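Long-range contacts in CymD (PDB 6Z34), which forms an outer membrane channel of the FadL family through which monoaromatic hydrocarbons are taken up by lateral diffusion: residues T36-Q41 and A144-E149; G247-N252 and H274-P279; D393-S398 and T428-T433. One frame throughout, in Å; residues are numbered along the deposited sequence.

Contact 1 (T36-Q41 and A144-E149); sequences TLTQMQ and AYQVNE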
loop_
_atom_site.group_PDB
_atom_site.type_symbol
_atom_site.label_atom_id
_atom_site.label_comp_id
_atom_site.label_asym_id
_atom_site.label_seq_id
_atom_site.Cartn_x
_atom_site.Cartn_y
_atom_site.Cartn_z
ATOM N N THR A 36 -12.520 -7.005 13.356
ATOM C CA THR A 36 -13.048 -5.831 14.056
ATOM C C THR A 36 -14.390 -5.372 13.500
ATOM O O THR A 36 -15.049 -4.542 14.134
ATOM C CB THR A 36 -12.073 -4.652 14.016
ATOM O OG1 THR A 36 -11.776 -4.308 12.662
ATOM C CG2 THR A 36 -10.761 -4.968 14.828
ATOM N N LEU A 37 -14.798 -5.877 12.331
ATOM C CA LEU A 37 -16.085 -5.500 11.766
ATOM C C LEU A 37 -17.255 -5.926 12.637
ATOM O O LEU A 37 -18.309 -5.292 12.571
ATOM C CB LEU A 37 -16.243 -6.100 10.378
ATOM C CG LEU A 37 -15.176 -5.663 9.391
ATOM C CD1 LEU A 37 -15.278 -6.527 8.149
ATOM C CD2 LEU A 37 -15.352 -4.174 9.100
ATOM N N THR A 38 -17.099 -6.965 13.466
ATOM C CA THR A 38 -18.173 -7.294 14.407
ATOM C C THR A 38 -18.413 -6.192 15.437
ATOM O O THR A 38 -19.459 -6.213 16.092
ATOM C CB THR A 38 -17.913 -8.638 15.119
ATOM O OG1 THR A 38 -16.703 -8.588 15.893
ATOM C CG2 THR A 38 -17.823 -9.751 14.113
ATOM N N GLN A 39 -17.498 -5.222 15.569
ATOM C CA GLN A 39 -17.694 -4.066 16.449
ATOM C C GLN A 39 -18.683 -3.050 15.870
ATOM O O GLN A 39 -19.222 -2.231 16.620
ATOM C CB GLN A 39 -16.353 -3.363 16.704
ATOM C CG GLN A 39 -15.700 -3.612 18.049
ATOM C CD GLN A 39 -15.131 -5.001 18.170
ATOM O OE1 GLN A 39 -14.047 -5.285 17.650
ATOM N NE2 GLN A 39 -15.851 -5.879 18.869
ATOM N N MET A 40 -18.920 -3.062 14.557
ATOM C CA MET A 40 -19.842 -2.092 13.977
ATOM C C MET A 40 -21.284 -2.432 14.324
ATOM O O MET A 40 -21.635 -3.597 14.511
ATOM C CB MET A 40 -19.694 -2.040 12.453
ATOM C CG MET A 40 -18.271 -1.699 12.001
ATOM S SD MET A 40 -18.106 -1.788 10.214
ATOM C CE MET A 40 -18.851 -0.219 9.764
ATOM N N GLN A 41 -22.123 -1.392 14.386
ATOM C CA GLN A 41 -23.546 -1.563 14.659
ATOM C C GLN A 41 -24.224 -2.330 13.531
ATOM O O GLN A 41 -23.772 -2.327 12.383
ATOM C CB GLN A 41 -24.236 -0.206 14.847
ATOM C CG GLN A 41 -23.690 0.632 15.993
ATOM C CD GLN A 41 -24.451 0.397 17.286
ATOM O OE1 GLN A 41 -25.615 0.780 17.410
ATOM N NE2 GLN A 41 -23.799 -0.241 18.254
ATOM N N ALA A 144 -17.048 -11.612 8.740
ATOM C CA ALA A 144 -16.615 -11.724 10.120
ATOM C C ALA A 144 -17.744 -12.344 10.938
ATOM O O ALA A 144 -18.917 -12.304 10.555
ATOM C CB ALA A 144 -16.192 -10.364 10.688
ATOM N N TYR A 145 -17.369 -12.941 12.067
ATOM C CA TYR A 145 -18.308 -13.737 12.840
ATOM C C TYR A 145 -17.941 -13.642 14.310
ATOM O O TYR A 145 -16.762 -13.777 14.663
ATOM C CB TYR A 145 -18.303 -15.199 12.371
ATOM C CG TYR A 145 -19.259 -16.105 13.128
ATOM C CD1 TYR A 145 -20.638 -16.023 12.928
ATOM C CD2 TYR A 145 -18.783 -17.049 14.041
ATOM C CE1 TYR A 145 -21.513 -16.861 13.617
ATOM C CE2 TYR A 145 -19.651 -17.891 14.744
ATOM C CZ TYR A 145 -21.017 -17.784 14.531
ATOM O OH TYR A 145 -21.894 -18.612 15.205
ATOM N N GLN A 146 -18.954 -13.397 15.151
ATOM C CA GLN A 146 -18.802 -13.451 16.606
ATOM C C GLN A 146 -18.979 -14.895 17.037
ATOM O O GLN A 146 -20.102 -15.405 17.079
ATOM C CB GLN A 146 -19.828 -12.573 17.312
ATOM C CG GLN A 146 -19.484 -11.107 17.394
ATOM C CD GLN A 146 -20.632 -10.298 17.960
ATOM O OE1 GLN A 146 -21.794 -10.641 17.760
ATOM N NE2 GLN A 146 -20.314 -9.224 18.674
ATOM N N VAL A 147 -17.870 -15.562 17.352
ATOM C CA VAL A 147 -17.962 -16.920 17.871
ATOM C C VAL A 147 -18.694 -16.924 19.207
ATOM O O VAL A 147 -19.607 -17.730 19.433
ATOM C CB VAL A 147 -16.564 -17.541 17.988
ATOM C CG1 VAL A 147 -16.669 -18.888 18.661
ATOM C CG2 VAL A 147 -15.893 -17.637 16.576
ATOM N N ASN A 148 -18.343 -16.000 20.089
ATOM C CA ASN A 148 -19.047 -15.839 21.352
ATOM C C ASN A 148 -18.852 -14.395 21.796
ATOM O O ASN A 148 -18.399 -13.554 21.009
ATOM C CB ASN A 148 -18.531 -16.836 22.402
ATOM C CG ASN A 148 -17.030 -16.749 22.580
ATOM O OD1 ASN A 148 -16.493 -15.684 22.882
ATOM N ND2 ASN A 148 -16.341 -17.865 22.365
ATOM N N GLU A 149 -19.146 -14.127 23.069
ATOM C CA GLU A 149 -19.050 -12.778 23.603
ATOM C C GLU A 149 -17.607 -12.286 23.706
ATOM O O GLU A 149 -17.385 -11.076 23.813
ATOM C CB GLU A 149 -19.733 -12.715 24.975
ATOM C CG GLU A 149 -19.237 -13.757 25.996
ATOM C CD GLU A 149 -19.792 -15.160 25.754
ATOM O OE1 GLU A 149 -20.803 -15.295 25.028
ATOM O OE2 GLU A 149 -19.209 -16.128 26.291
#
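A144 turns its CB toward the 3-10 turn of residues 36-39 and meets it twice: T38 CG2 lies 3.8 Å from A144 CB, and L37 CB approaches the same methyl more loosely, at 4.3 Å. L37 and A144 also both rest on A95 of the adjoining strand 94-107. At Y145 only the backbone takes part, its N being 3.8 Å from T38 CG2, while the side chain points away and its ring meets that of Y94. The T38 methyl thus rests against both A144 CB and the amide that follows it. Q146 completes the contact with the aliphatic part of its side chain, its CG lying 3.7 Å from T38 CB as the two side chains cross obliquely. Beyond CG the glutamine runs extended (chi2 173°), and its NE2 stays 4.1 Å from T38 O. With T38 OG1 held between its own N and carbonyl carbon (chi1 62°), CG2 is left beside the N to meet the strand. The hydroxyl meanwhile finds its partners elsewhere, bonding to A35 O and S152 OG, so it ties the turn to strand 151-171 as well. Strand 131-146 ends here, with R93 bonded to the carbonyls of Q146 and V147. The turn, lodged against the end of strand 131-146 just before strand 43-58 begins, is consistent with the FadL fold, in which an N-terminal hatch plugs the barrel.

Contact 2 (G247-N252 and H274-P279); sequences GDLSGN and HNFEMP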
loop_
_atom_site.group_PDB
_atom_site.type_symbol
_atom_site.label_atom_id
_atom_site.label_comp_id
_atom_site.label_asym_id
_atom_site.label_seq_id
_atom_site.Cartn_x
_atom_site.Cartn_y
_atom_site.Cartn_z
ATOM N N GLY A 247 1.351 -11.781 -9.973
ATOM C CA GLY A 247 1.503 -12.364 -11.298
ATOM C C GLY A 247 2.092 -11.400 -12.328
ATOM O O GLY A 247 2.345 -10.223 -12.069
ATOM N N ASP A 248 2.292 -11.932 -13.537
ATOM C CA ASP A 248 3.082 -11.251 -14.562
ATOM C C ASP A 248 2.426 -9.942 -15.007
ATOM O O ASP A 248 1.340 -9.949 -15.592
ATOM C CB ASP A 248 3.277 -12.166 -15.769
ATOM C CG ASP A 248 4.021 -13.438 -15.429
ATOM O OD1 ASP A 248 4.813 -13.436 -14.464
ATOM O OD2 ASP A 248 3.813 -14.443 -16.142
ATOM N N LEU A 249 3.109 -8.824 -14.771
ATOM C CA LEU A 249 2.667 -7.516 -15.246
ATOM C C LEU A 249 3.127 -7.304 -16.690
ATOM O O LEU A 249 4.330 -7.356 -16.978
ATOM C CB LEU A 249 3.198 -6.402 -14.341
ATOM C CG LEU A 249 2.717 -6.447 -12.879
ATOM C CD1 LEU A 249 3.593 -7.334 -12.016
ATOM C CD2 LEU A 249 2.619 -5.057 -12.277
ATOM N N SER A 250 2.175 -7.060 -17.596
ATOM C CA SER A 250 2.484 -6.882 -19.008
ATOM C C SER A 250 1.915 -5.561 -19.512
ATOM O O SER A 250 1.005 -4.978 -18.915
ATOM C CB SER A 250 1.957 -8.040 -19.867
ATOM O OG SER A 250 0.608 -8.330 -19.574
ATOM N N GLY A 251 2.478 -5.094 -20.622
ATOM C CA GLY A 251 2.123 -3.800 -21.182
ATOM C C GLY A 251 3.159 -3.360 -22.211
ATOM O O GLY A 251 3.834 -4.184 -22.820
ATOM N N ASN A 252 3.261 -2.041 -22.380
ATOM C CA ASN A 252 4.081 -1.430 -23.416
ATOM C C ASN A 252 5.135 -0.528 -22.799
ATOM O O ASN A 252 4.948 0.028 -21.713
ATOM C CB ASN A 252 3.238 -0.602 -24.390
ATOM C CG ASN A 252 2.196 -1.426 -25.078
ATOM O OD1 ASN A 252 2.413 -2.606 -25.356
ATOM N ND2 ASN A 252 1.048 -0.822 -25.347
ATOM N N HIS A 274 8.095 -9.700 -14.045
ATOM C CA HIS A 274 7.833 -11.101 -13.754
ATOM C C HIS A 274 7.357 -11.339 -12.325
ATOM O O HIS A 274 6.150 -11.451 -12.071
ATOM C CB HIS A 274 9.082 -11.934 -14.029
ATOM C CG HIS A 274 8.819 -13.406 -14.099
ATOM N ND1 HIS A 274 9.641 -14.276 -14.782
ATOM C CD2 HIS A 274 7.825 -14.163 -13.574
ATOM C CE1 HIS A 274 9.165 -15.505 -14.673
ATOM N NE2 HIS A 274 8.068 -15.464 -13.940
ATOM N N ASN A 275 8.306 -11.464 -11.397
ATOM C CA ASN A 275 8.047 -12.004 -10.063
ATOM C C ASN A 275 7.811 -10.875 -9.071
ATOM O O ASN A 275 8.750 -10.319 -8.496
ATOM C CB ASN A 275 9.186 -12.906 -9.600
ATOM C CG ASN A 275 9.348 -14.145 -10.469
ATOM O OD1 ASN A 275 8.388 -14.893 -10.681
ATOM N ND2 ASN A 275 10.559 -14.382 -10.952
ATOM N N PHE A 276 6.547 -10.543 -8.878
ATOM C CA PHE A 276 6.115 -9.776 -7.730
ATOM C C PHE A 276 5.373 -10.691 -6.774
ATOM O O PHE A 276 4.717 -11.660 -7.171
ATOM C CB PHE A 276 5.212 -8.621 -8.131
ATOM C CG PHE A 276 5.914 -7.325 -8.247
ATOM C CD1 PHE A 276 5.413 -6.196 -7.622
ATOM C CD2 PHE A 276 7.068 -7.223 -9.000
ATOM C CE1 PHE A 276 6.065 -4.975 -7.733
ATOM C CE2 PHE A 276 7.726 -6.015 -9.122
ATOM C CZ PHE A 276 7.227 -4.884 -8.487
ATOM N N GLU A 277 5.506 -10.375 -5.503
ATOM C CA GLU A 277 4.783 -11.062 -4.453
ATOM C C GLU A 277 4.875 -10.127 -3.269
ATOM O O GLU A 277 5.863 -10.171 -2.530
ATOM C CB GLU A 277 5.384 -12.440 -4.154
ATOM C CG GLU A 277 4.685 -13.215 -3.031
ATOM C CD GLU A 277 5.134 -14.669 -2.949
ATOM O OE1 GLU A 277 6.360 -14.905 -2.987
ATOM O OE2 GLU A 277 4.269 -15.569 -2.834
ATOM N N MET A 278 3.907 -9.230 -3.130
ATOM C CA MET A 278 3.894 -8.382 -1.955
ATOM C C MET A 278 4.006 -9.258 -0.715
ATOM O O MET A 278 3.510 -10.394 -0.710
ATOM C CB MET A 278 2.637 -7.522 -1.914
ATOM C CG MET A 278 2.194 -7.119 -3.286
ATOM S SD MET A 278 1.128 -5.696 -3.181
ATOM C CE MET A 278 2.290 -4.340 -3.120
ATOM N N PRO A 279 4.712 -8.811 0.311
ATOM C CA PRO A 279 5.005 -9.697 1.428
ATOM C C PRO A 279 3.825 -9.821 2.373
ATOM O O PRO A 279 3.027 -8.898 2.543
ATOM C CB PRO A 279 6.196 -9.015 2.108
ATOM C CG PRO A 279 5.988 -7.562 1.813
ATOM C CD PRO A 279 5.300 -7.472 0.487
#
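G247, D248 and L249 meet H274 and F276 in a loose surface contact, at a break in the long strand 234-259 and just where the chain leaves strand 265-273 on its way to strand 281-289. Both strands pair with 234-259, and beside the break the backbones of L249 and L273 are hydrogen-bonded. D248 CA and H274 CA are still 4.8 Å apart, but G247 CA and F276 CA are 6.4 Å apart, and nothing between the two segments meets hydrogen-bond criteria. G247 has a positive phi (72°), which favours glycine. The polar half of the contact is D248 against H274. Their side chains run side by side in the same direction, with H274 CG anti to the backbone N (chi1 -165°) and the carboxylate plane turned 82° from the imidazole, and D248 OD1 comes within 3.2 Å of the ring carbon H274 CD2. The same oxygen is 3.4 Å from H274 O, another acceptor. N275 ND2, bonded to D311 O, sits 3.7 Å above the H274 ring plane, over its centre. On the apolar half L249 CD1 touches F276 CB at 4.4 Å, and the F276 side chain also touches V246 and I312. H274 ND1 is hydrogen-bonded to E313 OE1. With that carboxylate on one ring nitrogen and D248 near CD2, two acidic groups lie close to the imidazole and would probably favour its protonated form, although K272 beside D248 may temper the effect.

Contact 3 (D393-S398 and T428-T433); sequences DVVDFS and TSISYT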
loop_
_atom_site.group_PDB
_atom_site.type_symbol
_atom_site.label_atom_id
_atom_site.label_comp_id
_atom_site.label_asym_id
_atom_site.label_seq_id
_atom_site.Cartn_x
_atom_site.Cartn_y
_atom_site.Cartn_z
ATOM N N ASP A 393 -24.873 9.663 9.954
ATOM C CA ASP A 393 -23.957 10.385 9.071
ATOM C C ASP A 393 -22.738 10.861 9.850
ATOM O O ASP A 393 -22.866 11.651 10.792
ATOM C CB ASP A 393 -24.667 11.576 8.407
ATOM C CG ASP A 393 -25.903 11.174 7.616
ATOM O OD1 ASP A 393 -25.757 10.910 6.409
ATOM O OD2 ASP A 393 -27.028 11.154 8.162
ATOM N N VAL A 394 -21.555 10.399 9.469
ATOM C CA VAL A 394 -20.351 10.742 10.220
ATOM C C VAL A 394 -19.235 11.104 9.253
ATOM O O VAL A 394 -19.026 10.422 8.244
ATOM C CB VAL A 394 -19.902 9.600 11.159
ATOM C CG1 VAL A 394 -18.559 9.935 11.821
ATOM C CG2 VAL A 394 -20.967 9.335 12.235
ATOM N N VAL A 395 -18.518 12.178 9.565
ATOM C CA VAL A 395 -17.336 12.590 8.820
ATOM C C VAL A 395 -16.115 12.338 9.685
ATOM O O VAL A 395 -16.123 12.634 10.885
ATOM C CB VAL A 395 -17.411 14.067 8.396
ATOM C CG1 VAL A 395 -16.122 14.481 7.739
ATOM C CG2 VAL A 395 -18.554 14.249 7.445
ATOM N N ASP A 396 -15.077 11.761 9.076
ATOM C CA ASP A 396 -13.810 11.487 9.736
ATOM C C ASP A 396 -12.708 12.163 8.947
ATOM O O ASP A 396 -12.774 12.220 7.717
ATOM C CB ASP A 396 -13.531 9.993 9.835
ATOM C CG ASP A 396 -14.694 9.219 10.415
ATOM O OD1 ASP A 396 -14.868 9.234 11.648
ATOM O OD2 ASP A 396 -15.423 8.571 9.639
ATOM N N PHE A 397 -11.694 12.665 9.654
ATOM C CA PHE A 397 -10.627 13.420 9.019
ATOM C C PHE A 397 -9.312 13.169 9.734
ATOM O O PHE A 397 -9.264 13.082 10.960
ATOM C CB PHE A 397 -10.908 14.920 9.010
ATOM C CG PHE A 397 -9.747 15.743 8.530
ATOM C CD1 PHE A 397 -9.548 15.951 7.179
ATOM C CD2 PHE A 397 -8.853 16.304 9.429
ATOM C CE1 PHE A 397 -8.482 16.709 6.730
ATOM C CE2 PHE A 397 -7.778 17.059 8.983
ATOM C CZ PHE A 397 -7.596 17.262 7.634
ATOM N N SER A 398 -8.234 13.135 8.954
ATOM C CA SER A 398 -6.940 12.676 9.434
ATOM C C SER A 398 -5.822 13.456 8.751
ATOM O O SER A 398 -5.884 13.719 7.547
ATOM C CB SER A 398 -6.778 11.185 9.150
ATOM O OG SER A 398 -5.862 10.591 10.027
ATOM N N THR A 428 -3.330 13.470 4.031
ATOM C CA THR A 428 -4.623 13.946 4.478
ATOM C C THR A 428 -5.665 12.890 4.146
ATOM O O THR A 428 -5.751 12.435 2.999
ATOM C CB THR A 428 -4.986 15.266 3.802
ATOM O OG1 THR A 428 -4.017 16.254 4.145
ATOM C CG2 THR A 428 -6.343 15.740 4.279
ATOM N N SER A 429 -6.465 12.515 5.138
ATOM C CA SER A 429 -7.427 11.433 4.989
ATOM C C SER A 429 -8.797 11.910 5.446
ATOM O O SER A 429 -8.947 12.470 6.539
ATOM C CB SER A 429 -6.995 10.206 5.789
ATOM O OG SER A 429 -7.661 9.037 5.354
ATOM N N ILE A 430 -9.796 11.676 4.613
ATOM C CA ILE A 430 -11.133 12.175 4.861
ATOM C C ILE A 430 -12.116 11.109 4.398
ATOM O O ILE A 430 -11.910 10.471 3.362
ATOM C CB ILE A 430 -11.327 13.532 4.154
ATOM C CG1 ILE A 430 -12.741 14.085 4.379
ATOM C CG2 ILE A 430 -10.991 13.415 2.691
ATOM C CD1 ILE A 430 -12.915 14.772 5.730
ATOM N N SER A 431 -13.153 10.865 5.197
ATOM C CA SER A 431 -14.142 9.861 4.830
ATOM C C SER A 431 -15.522 10.266 5.328
ATOM O O SER A 431 -15.670 11.034 6.279
ATOM C CB SER A 431 -13.784 8.475 5.374
ATOM O OG SER A 431 -14.153 8.367 6.732
ATOM N N TYR A 432 -16.530 9.736 4.655
ATOM C CA TYR A 432 -17.919 9.918 5.036
ATOM C C TYR A 432 -18.558 8.542 5.130
ATOM O O TYR A 432 -18.368 7.701 4.246
ATOM C CB TYR A 432 -18.678 10.808 4.032
ATOM C CG TYR A 432 -20.173 10.708 4.211
ATOM C CD1 TYR A 432 -20.925 9.891 3.388
ATOM C CD2 TYR A 432 -20.821 11.385 5.236
ATOM C CE1 TYR A 432 -22.275 9.765 3.556
ATOM C CE2 TYR A 432 -22.197 11.271 5.409
ATOM C CZ TYR A 432 -22.909 10.453 4.564
ATOM O OH TYR A 432 -24.263 10.309 4.703
ATOM N N THR A 433 -19.306 8.313 6.207
ATOM C CA THR A 433 -19.997 7.049 6.426
ATOM C C THR A 433 -21.474 7.326 6.639
ATOM O O THR A 433 -21.862 8.129 7.499
ATOM C CB THR A 433 -19.416 6.272 7.609
ATOM O OG1 THR A 433 -17.995 6.092 7.411
ATOM C CG2 THR A 433 -20.132 4.915 7.782
#
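D396 O is gripped from the neighbouring strand by S431 N, at 2.9 Å with an N-H...O angle of 159°, and by a CA-H...O contact from I430 CA at 3.3 Å. In return D396 N bonds to S431 O. V394 with T433 repeats this two-way exchange; at S398 with S429 the bond from S429 N to S398 O is sound (2.8 Å) and the one from S398 N to S429 O weak. Between these lie the non-hydrogen-bonded pairs V395-Y432 and F397-I430. The strands run antiparallel, 174° between their directions, as neighbours in the beta-barrel of a FadL channel, and 422-437 closes the barrel by pairing also with 43-58. V394, D396, S398, S429, S431 and T433 share the face that meets helix 10-15, which is consistent with the barrel interior; there S398 OG bonds to P11 O and S429 OG to D51. V395, F397, I430 and Y432 occupy the other face, consistent with lipid contact. F397 has CG anti to the backbone N (chi1 172°); of its ring atoms CE1 lies 3.4 Å from T428 CG2. I430 CD1 lies at the edge of the phenyl ring, 3.9 Å from F397 CD1, and reaches V395 CG1 at 3.8 Å. An alanine in place of F397 would probably open a gap beside T428 CG2 and deprive I430 CD1 of the ring edge it rests on. At the far end the D393 carboxylate and Y432 ring are nearly coplanar; the modelled separation of D393 OD1 and Y432 OH is too short to be taken literally, and OD1 also makes a salt bridge with K434.

The three contacts follow one another along the chain without overlap, and all involve strands of the antiparallel barrel wall. Contacts 1 and 3 are the nearer pair, with centres 23 Å and nearest atoms about 6 Å apart. Strand 43-58, which starts just after T36-Q41, also pairs with strand 422-437 of contact 3, so the segment probably belonging to the N-terminal hatch and the closing seam are joined through one strand. Contact 2 stands apart, its centre 35 Å from that of contact 1 and 33 Å from contact 3's, across the chain's centre from the latter. Contacts 1 and 3 thus tie the probable hatch to the barrel's closure, while contact 2 marks a separate break in the wall.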